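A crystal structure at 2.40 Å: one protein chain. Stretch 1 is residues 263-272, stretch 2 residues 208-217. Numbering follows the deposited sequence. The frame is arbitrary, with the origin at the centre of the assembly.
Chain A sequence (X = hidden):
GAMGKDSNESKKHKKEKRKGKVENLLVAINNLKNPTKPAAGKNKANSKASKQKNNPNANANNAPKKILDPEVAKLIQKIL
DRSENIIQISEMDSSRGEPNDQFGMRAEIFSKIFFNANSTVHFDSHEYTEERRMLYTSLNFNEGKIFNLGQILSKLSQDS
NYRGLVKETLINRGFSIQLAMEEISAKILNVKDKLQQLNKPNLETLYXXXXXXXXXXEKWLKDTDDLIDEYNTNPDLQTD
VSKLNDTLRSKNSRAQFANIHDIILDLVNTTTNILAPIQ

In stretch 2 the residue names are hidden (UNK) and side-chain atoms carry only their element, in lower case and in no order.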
# COMPACT_ATOMS: atom_id res chain seq x y z
N ILE A 263 7.85 6.67 8.52
CA ILE A 263 6.87 6.05 9.40
C ILE A 263 6.72 4.54 9.17
O ILE A 263 6.72 3.77 10.15
CB ILE A 263 5.51 6.73 9.27
CG1 ILE A 263 5.71 8.23 9.28
CG2 ILE A 263 4.58 6.30 10.40
CD1 ILE A 263 4.44 9.05 9.45
N ILE A 264 6.66 4.12 7.91
CA ILE A 264 6.66 2.70 7.60
C ILE A 264 7.88 1.95 8.14
O ILE A 264 7.74 0.89 8.80
CB ILE A 264 6.54 2.42 6.09
CG1 ILE A 264 5.09 2.61 5.65
CG2 ILE A 264 6.98 1.00 5.81
CD1 ILE A 264 4.94 3.05 4.21
N LEU A 265 9.07 2.49 7.87
CA LEU A 265 10.33 1.88 8.37
C LEU A 265 10.33 1.88 9.90
O LEU A 265 10.70 0.90 10.51
CB LEU A 265 11.53 2.65 7.85
CG LEU A 265 12.96 2.17 8.10
CD1 LEU A 265 13.10 0.70 7.65
CD2 LEU A 265 13.99 3.09 7.40
N ASP A 266 9.88 2.97 10.52
CA ASP A 266 9.76 3.01 11.98
C ASP A 266 8.84 1.91 12.51
O ASP A 266 9.07 1.39 13.59
CB ASP A 266 9.33 4.39 12.49
CG ASP A 266 10.40 5.50 12.20
OD1 ASP A 266 11.58 5.17 12.01
OD2 ASP A 266 10.05 6.70 12.14
N LEU A 267 7.80 1.57 11.77
CA LEU A 267 6.81 0.60 12.21
C LEU A 267 7.27 -0.84 12.00
O LEU A 267 7.03 -1.73 12.84
CB LEU A 267 5.51 0.85 11.47
CG LEU A 267 4.76 2.12 11.89
CD1 LEU A 267 3.59 2.26 10.94
CD2 LEU A 267 4.23 2.12 13.32
N VAL A 268 7.97 -1.09 10.89
CA VAL A 268 8.61 -2.38 10.70
C VAL A 268 9.70 -2.65 11.77
O VAL A 268 9.66 -3.68 12.46
CB VAL A 268 9.14 -2.55 9.27
CG1 VAL A 268 9.98 -3.83 9.20
CG2 VAL A 268 7.98 -2.56 8.22
N ASN A 269 10.66 -1.74 11.91
CA ASN A 269 11.72 -1.89 12.91
C ASN A 269 11.17 -2.10 14.31
O ASN A 269 11.54 -3.06 14.98
CB ASN A 269 12.72 -0.72 12.90
CG ASN A 269 13.56 -0.64 11.61
OD1 ASN A 269 14.21 0.37 11.38
ND2 ASN A 269 13.57 -1.70 10.79
N THR A 270 10.28 -1.22 14.75
CA THR A 270 9.64 -1.40 16.06
C THR A 270 9.07 -2.83 16.30
O THR A 270 9.19 -3.40 17.40
CB THR A 270 8.57 -0.33 16.23
OG1 THR A 270 9.25 0.92 16.23
CG2 THR A 270 7.76 -0.48 17.54
N THR A 271 8.50 -3.41 15.25
CA THR A 271 7.87 -4.68 15.35
C THR A 271 8.92 -5.74 15.56
O THR A 271 8.73 -6.66 16.37
CB THR A 271 7.06 -4.98 14.07
OG1 THR A 271 6.07 -3.95 13.91
CG2 THR A 271 6.39 -6.30 14.18
N THR A 272 10.04 -5.63 14.84
CA THR A 272 11.10 -6.60 15.00
C THR A 272 11.67 -6.48 16.40
O THR A 272 11.97 -7.52 17.02
CB THR A 272 12.25 -6.41 13.99
OG1 THR A 272 11.68 -6.23 12.68
CG2 THR A 272 13.21 -7.62 14.01
N UNK A 208 -1.25 -0.26 18.62
CA UNK A 208 -1.28 1.09 18.07
C UNK A 208 -0.61 1.17 16.68
O UNK A 208 -1.07 1.91 15.82
c UNK A 208 -0.68 2.09 19.07
n UNK A 208 -1.03 2.41 21.46
c UNK A 208 -1.61 2.33 20.27
o UNK A 208 -2.84 2.42 20.12
N UNK A 209 0.46 0.41 16.47
CA UNK A 209 1.06 0.36 15.16
C UNK A 209 0.01 0.02 14.07
O UNK A 209 -0.09 0.72 13.06
o UNK A 209 3.37 1.23 16.34
o UNK A 209 4.59 -0.57 15.96
c UNK A 209 3.49 0.06 15.89
c UNK A 209 2.25 -0.58 15.19
N UNK A 210 -0.84 -0.99 14.31
CA UNK A 210 -1.93 -1.32 13.39
C UNK A 210 -2.82 -0.15 13.08
O UNK A 210 -3.23 0.03 11.94
c UNK A 210 -2.18 -3.82 13.49
c UNK A 210 -1.09 -5.22 11.78
c UNK A 210 -1.98 -4.82 14.44
c UNK A 210 -1.71 -4.03 12.16
c UNK A 210 -0.91 -6.22 12.75
c UNK A 210 -2.79 -2.52 13.85
c UNK A 210 -1.35 -6.01 14.08
N UNK A 211 -3.09 0.65 14.09
CA UNK A 211 -3.92 1.83 13.92
C UNK A 211 -3.35 2.89 13.02
O UNK A 211 -4.10 3.54 12.29
c UNK A 211 -4.19 2.44 15.28
o UNK A 211 -7.04 1.74 17.42
c UNK A 211 -5.91 2.15 17.11
o UNK A 211 -5.01 2.39 17.96
c UNK A 211 -5.66 2.36 15.63
N UNK A 212 -2.04 3.12 13.11
CA UNK A 212 -1.42 4.10 12.24
C UNK A 212 -1.35 3.56 10.81
O UNK A 212 -1.63 4.27 9.85
c UNK A 212 -0.06 4.54 12.78
n UNK A 212 1.63 5.15 17.00
c UNK A 212 -0.23 5.60 13.85
c UNK A 212 0.92 5.57 14.83
c UNK A 212 0.45 5.64 16.27
N UNK A 213 -1.00 2.29 10.70
CA UNK A 213 -1.06 1.62 9.43
C UNK A 213 -2.41 1.76 8.73
O UNK A 213 -2.41 2.14 7.54
c UNK A 213 1.15 -1.51 9.84
c UNK A 213 0.62 -0.33 9.01
c UNK A 213 1.66 0.71 8.65
c UNK A 213 -0.70 0.16 9.61
N UNK A 214 -3.52 1.50 9.45
CA UNK A 214 -4.91 1.64 8.94
C UNK A 214 -5.14 3.09 8.51
O UNK A 214 -5.82 3.37 7.53
o UNK A 214 -5.95 -0.17 10.18
c UNK A 214 -5.95 1.26 10.01
c UNK A 214 -7.41 1.74 9.64
N UNK A 215 -4.54 4.01 9.24
CA UNK A 215 -4.81 5.41 8.96
C UNK A 215 -3.98 5.92 7.74
O UNK A 215 -4.40 6.83 7.02
c UNK A 215 -4.62 6.21 10.25
o UNK A 215 -4.07 7.46 9.99
N UNK A 216 -2.82 5.29 7.50
CA UNK A 216 -2.05 5.53 6.28
C UNK A 216 -2.78 4.99 5.03
O UNK A 216 -2.93 5.70 4.04
c UNK A 216 1.01 6.65 6.44
c UNK A 216 -0.71 4.85 6.41
c UNK A 216 1.48 4.42 7.40
c UNK A 216 0.41 5.49 7.22
N UNK A 217 -3.27 3.74 5.11
CA UNK A 217 -4.09 3.15 4.03
C UNK A 217 -5.31 4.01 3.75
O UNK A 217 -5.65 4.27 2.59
n UNK A 217 -5.82 -2.56 2.39
c UNK A 217 -5.36 -0.43 3.42
c UNK A 217 -6.07 -1.09 2.24
c UNK A 217 -4.58 1.76 4.40
c UNK A 217 -5.30 1.07 3.25

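Both stretches are helical throughout and belong to longer helices. Position 208 has four side-chain atoms beyond the backbone: two carbons, the second carrying one oxygen and one nitrogen. That is a primary amide one carbon from CA, so the residue is Asn208. Its nearest approach, CB of Asn208 to CD2 of Leu267, is 7.6 Å, outside the contact.

Position 209 also has two carbons, but the second carries two oxygens. This is a short carboxylate. Its CB points toward stretch 1, and one oxygen lies against Leu267 while the other lies near Thr270. The residue is Asp209. OD1 of Asp209 is 3.3 Å from CD2 of Leu267, and OD2 of Asp209 is 3.5 Å from CG2 of Thr270. These are packing contacts with methyl groups.

Position 210 shows one carbon followed by a ring of six carbons, with no oxygen on the ring. It is Phe210. Its CA-to-CB bond points away from stretch 1, and the residue is buried without touching it.

Position 211 has three carbons in a row, the third with two oxygens. The chain is one carbon longer than that of Asp209, so this is Glu211. It is out of reach of stretch 1.

Position 212 is a run of four carbons ending in nitrogen, which makes it Lys212. CB points toward stretch 1, but the nearest approach, CB of Lys212 to CD1 of Leu267, is 4.7 Å.

Position 213 has four carbons, forked at the second, and no heteroatom. One branch touches Leu267. The fork at the second carbon identifies Leu213. Its CB points sideways, yet the end comes nearer: CD1 of Leu213 is 3.4 Å from CD1 of Leu267.

Position 214 has one carbon carrying an oxygen and a second carbon. It is Thr214. It is out of reach of stretch 1, and its OG1 makes a weak hydrogen bond to O of Phe210 at 3.2 Å, one turn back.

Position 215 has one carbon and one oxygen, the smallest side chain of the stretch. It is Ser215, exposed and remote from stretch 1.

Position 216 again has four carbons forked at the second. CB points toward stretch 1, and one branch end touches Ile264. It is Leu216. Its CD1 lies 4.4 Å from CG1 of Ile264.

Position 217 has four carbons in a row ending in nitrogen: Lys217. It is out of reach of stretch 1, and NZ is hydrogen-bonded elsewhere in the structure.

The helices run nearly antiparallel, at 156°, with axes 10.8 Å apart at closest approach. Leu267 is central: it meets Asp209 and Leu213, one turn apart. No hydrogen bond crosses the contact. Thr270 and Thr271 spend their hydroxyls on their own helix: OG1 of Thr270 donates to O of Asp266 at 2.7 Å, and OG1 of Thr271 donates to O of Leu267 at 2.6 Å. Side-chain packing therefore carries the contact, which buries 334 Å² over both sides.

Stretch 2, residues 208-217: NDFEKLTSLK
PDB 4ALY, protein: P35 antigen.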